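Local coordinates for protein phosphonate monoester hydrolase (Ruegeria pomeroyi, PDB 4UPK) that belongs to the sulfatase family of hydrolases, within the alkaline phosphatase clan, and assembles from four protein chains, at residues G457-L462 with T468-A473. Numbering follows the deposited sequence.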
ATOM      1  N   GLY A 457     -25.281  17.897  -8.635  1.00 16.65           N
ATOM      2  CA  GLY A 457     -24.983  18.237 -10.019  1.00 16.23           C
ATOM      3  C   GLY A 457     -25.275  17.164 -11.056  1.00 20.20           C
ATOM      4  O   GLY A 457     -25.207  17.437 -12.257  1.00 18.69           O
ATOM      5  N   ALA A 458     -25.597  15.929 -10.605  1.00 16.95           N
ATOM      6  CA  ALA A 458     -25.838  14.796 -11.501  1.00 15.39           C
ATOM      7  C   ALA A 458     -27.094  14.843 -12.358  1.00 18.61           C
ATOM      8  O   ALA A 458     -28.185  15.194 -11.904  1.00 18.65           O
ATOM      9  CB  ALA A 458     -25.750  13.484 -10.752  1.00 15.98           C
ATOM     10  N   VAL A 459     -26.907  14.489 -13.629  1.00 14.68           N
ATOM     11  CA  VAL A 459     -27.937  14.384 -14.654  1.00 13.07           C
ATOM     12  C   VAL A 459     -27.821  12.942 -15.181  1.00 18.59           C
ATOM     13  O   VAL A 459     -26.712  12.393 -15.241  1.00 18.72           O
ATOM     14  CB  VAL A 459     -27.753  15.414 -15.800  1.00 14.45           C
ATOM     15  CG1 VAL A 459     -29.010  15.490 -16.651  1.00 13.40           C
ATOM     16  CG2 VAL A 459     -27.401  16.805 -15.268  1.00 14.11           C
ATOM     17  N   ALA A 460     -28.965  12.321 -15.501  1.00 13.19           N
ATOM     18  CA  ALA A 460     -29.021  10.978 -16.055  1.00 12.05           C
ATOM     19  C   ALA A 460     -29.946  10.957 -17.270  1.00 14.42           C
ATOM     20  O   ALA A 460     -30.953  11.678 -17.288  1.00 11.19           O
ATOM     21  CB  ALA A 460     -29.480   9.991 -15.007  1.00 12.37           C
ATOM     22  N   ILE A 461     -29.538  10.196 -18.319  1.00 12.43           N
ATOM     23  CA  ILE A 461     -30.263  10.041 -19.597  1.00 12.37           C
ATOM     24  C   ILE A 461     -30.538   8.542 -19.856  1.00 19.72           C
ATOM     25  O   ILE A 461     -29.621   7.731 -19.753  1.00 21.33           O
ATOM     26  CB  ILE A 461     -29.480  10.690 -20.790  1.00 14.14           C
ATOM     27  CG1 ILE A 461     -29.093  12.184 -20.520  1.00 13.16           C
ATOM     28  CG2 ILE A 461     -30.230  10.526 -22.131  1.00 13.76           C
ATOM     29  CD1 ILE A 461     -27.774  12.622 -21.078  1.00 10.66           C
ATOM     30  N   LEU A 462     -31.787   8.183 -20.195  1.00 16.00           N
ATOM     31  CA  LEU A 462     -32.156   6.814 -20.554  1.00 15.75           C
ATOM     32  C   LEU A 462     -32.758   6.822 -21.964  1.00 18.80           C
ATOM     33  O   LEU A 462     -33.777   7.461 -22.182  1.00 18.98           O
ATOM     34  CB  LEU A 462     -33.110   6.150 -19.519  1.00 15.01           C
ATOM     35  CG  LEU A 462     -33.360   4.647 -19.727  1.00 17.86           C
ATOM     36  CD1 LEU A 462     -33.309   3.900 -18.417  1.00 18.02           C
ATOM     37  CD2 LEU A 462     -34.689   4.386 -20.438  1.00 17.55           C
ATOM     38  N   THR A 468     -36.715   9.183 -24.776  1.00 20.76           N
ATOM     39  CA  THR A 468     -35.489   9.610 -24.111  1.00 19.37           C
ATOM     40  C   THR A 468     -35.954  10.379 -22.889  1.00 19.58           C
ATOM     41  O   THR A 468     -36.746  11.313 -23.003  1.00 18.76           O
ATOM     42  CB  THR A 468     -34.528  10.398 -25.012  1.00 22.61           C
ATOM     43  OG1 THR A 468     -34.094   9.555 -26.071  1.00 19.96           O
ATOM     44  CG2 THR A 468     -33.297  10.916 -24.246  1.00 15.93           C
ATOM     45  N   LEU A 469     -35.510   9.934 -21.731  1.00 14.84           N
ATOM     46  CA  LEU A 469     -35.824  10.533 -20.448  1.00 13.69           C
ATOM     47  C   LEU A 469     -34.549  11.179 -19.869  1.00 16.49           C
ATOM     48  O   LEU A 469     -33.475  10.574 -19.910  1.00 14.86           O
ATOM     49  CB  LEU A 469     -36.380   9.454 -19.479  1.00 12.89           C
ATOM     50  CG  LEU A 469     -36.490   9.851 -17.992  1.00 16.45           C
ATOM     51  CD1 LEU A 469     -37.722  10.705 -17.715  1.00 15.76           C
ATOM     52  CD2 LEU A 469     -36.490   8.661 -17.144  1.00 19.12           C
ATOM     53  N   VAL A 470     -34.688  12.410 -19.334  1.00 13.03           N
ATOM     54  CA  VAL A 470     -33.626  13.140 -18.654  1.00 12.00           C
ATOM     55  C   VAL A 470     -34.118  13.403 -17.222  1.00 18.53           C
ATOM     56  O   VAL A 470     -35.202  13.948 -17.035  1.00 17.38           O
ATOM     57  CB  VAL A 470     -33.189  14.444 -19.375  1.00 14.88           C
ATOM     58  CG1 VAL A 470     -32.130  15.201 -18.570  1.00 14.37           C
ATOM     59  CG2 VAL A 470     -32.688  14.166 -20.805  1.00 14.46           C
ATOM     60  N   GLU A 471     -33.329  12.991 -16.207  1.00 15.79           N
ATOM     61  CA  GLU A 471     -33.661  13.228 -14.798  1.00 14.51           C
ATOM     62  C   GLU A 471     -32.506  13.913 -14.100  1.00 16.35           C
ATOM     63  O   GLU A 471     -31.351  13.518 -14.286  1.00 15.77           O
ATOM     64  CB  GLU A 471     -34.016  11.919 -14.082  1.00 16.07           C
ATOM     65  CG  GLU A 471     -35.323  11.295 -14.557  1.00 25.08           C
ATOM     66  CD  GLU A 471     -36.597  11.785 -13.897  1.00 26.73           C
ATOM     67  OE1 GLU A 471     -36.556  12.813 -13.180  1.00  6.82           O
ATOM     68  OE2 GLU A 471     -37.639  11.119 -14.093  1.00  9.90           O
ATOM     69  N   PHE A 472     -32.817  14.927 -13.287  1.00 13.59           N
ATOM     70  CA  PHE A 472     -31.846  15.718 -12.509  1.00 13.68           C
ATOM     71  C   PHE A 472     -31.859  15.344 -11.016  1.00 15.57           C
ATOM     72  O   PHE A 472     -32.924  15.109 -10.458  1.00 11.91           O
ATOM     73  CB  PHE A 472     -32.194  17.223 -12.626  1.00 15.92           C
ATOM     74  CG  PHE A 472     -32.065  17.769 -14.023  1.00 17.28           C
ATOM     75  CD1 PHE A 472     -33.138  17.718 -14.910  1.00 18.11           C
ATOM     76  CD2 PHE A 472     -30.861  18.296 -14.469  1.00 19.95           C
ATOM     77  CE1 PHE A 472     -33.006  18.187 -16.209  1.00 20.91           C
ATOM     78  CE2 PHE A 472     -30.738  18.784 -15.770  1.00 20.44           C
ATOM     79  CZ  PHE A 472     -31.811  18.735 -16.626  1.00 19.42           C
ATOM     80  N   ALA A 473     -30.666  15.365 -10.363  1.00 14.16           N
ATOM     81  CA  ALA A 473     -30.494  15.163  -8.918  1.00 13.15           C
ATOM     82  C   ALA A 473     -31.031  16.427  -8.226  1.00 18.79           C
ATOM     83  O   ALA A 473     -31.669  16.343  -7.179  1.00 17.07           O
ATOM     84  CB  ALA A 473     -29.018  14.969  -8.583  1.00 13.19           C
TER
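Val459 lays its CG1 methyl over one face of the Phe472 ring, 4.2 Å from the ring centroid and 27° off the normal, which qualifies as a CH-pi contact. The same methyl also reaches diagonally across the strands to Val470, with Val459 CG1 to Val470 CG1 at 3.7 Å; having CG1 anti to the backbone N (chi1 -166°) leaves CG2 beside that nitrogen, where it too borders the ring. Farther along this face, Ile461 CG2 meets Thr468 CG2 at 3.7 Å.

The backbones are the arms of an antiparallel hairpin, the short strands 458-462 and 468-472 running at 165° to each other. Ala460 and Glu471 form a hydrogen-bonded pair, Glu471 N to Ala460 O measuring 2.9 Å and the return bond, Ala460 N to Glu471 O, also 2.9 Å. Leu462 and Leu469 form a second such pair, while a single bond, Ala473 N to Ala458 O at 2.9 Å, closes the far end. In the intervening non-hydrogen-bonded pairs, CA-H groups approach carbonyls, as Val470 CA does Ala460 O at 3.3 Å.

Strands 431-436 and 479-482 flank the hairpin, completing a four-stranded sheet, and helix 499-515 covers the Ala460, Leu469 and Glu471 face. Glu471 OE2 is hydrogen-bonded to Ser506 OG and forms a salt bridge with Arg507 of the second subunit. The buried carboxylate thus has polar partners on two chains, which probably stabilises its negative charge and ties this sheet electrostatically to the second subunit.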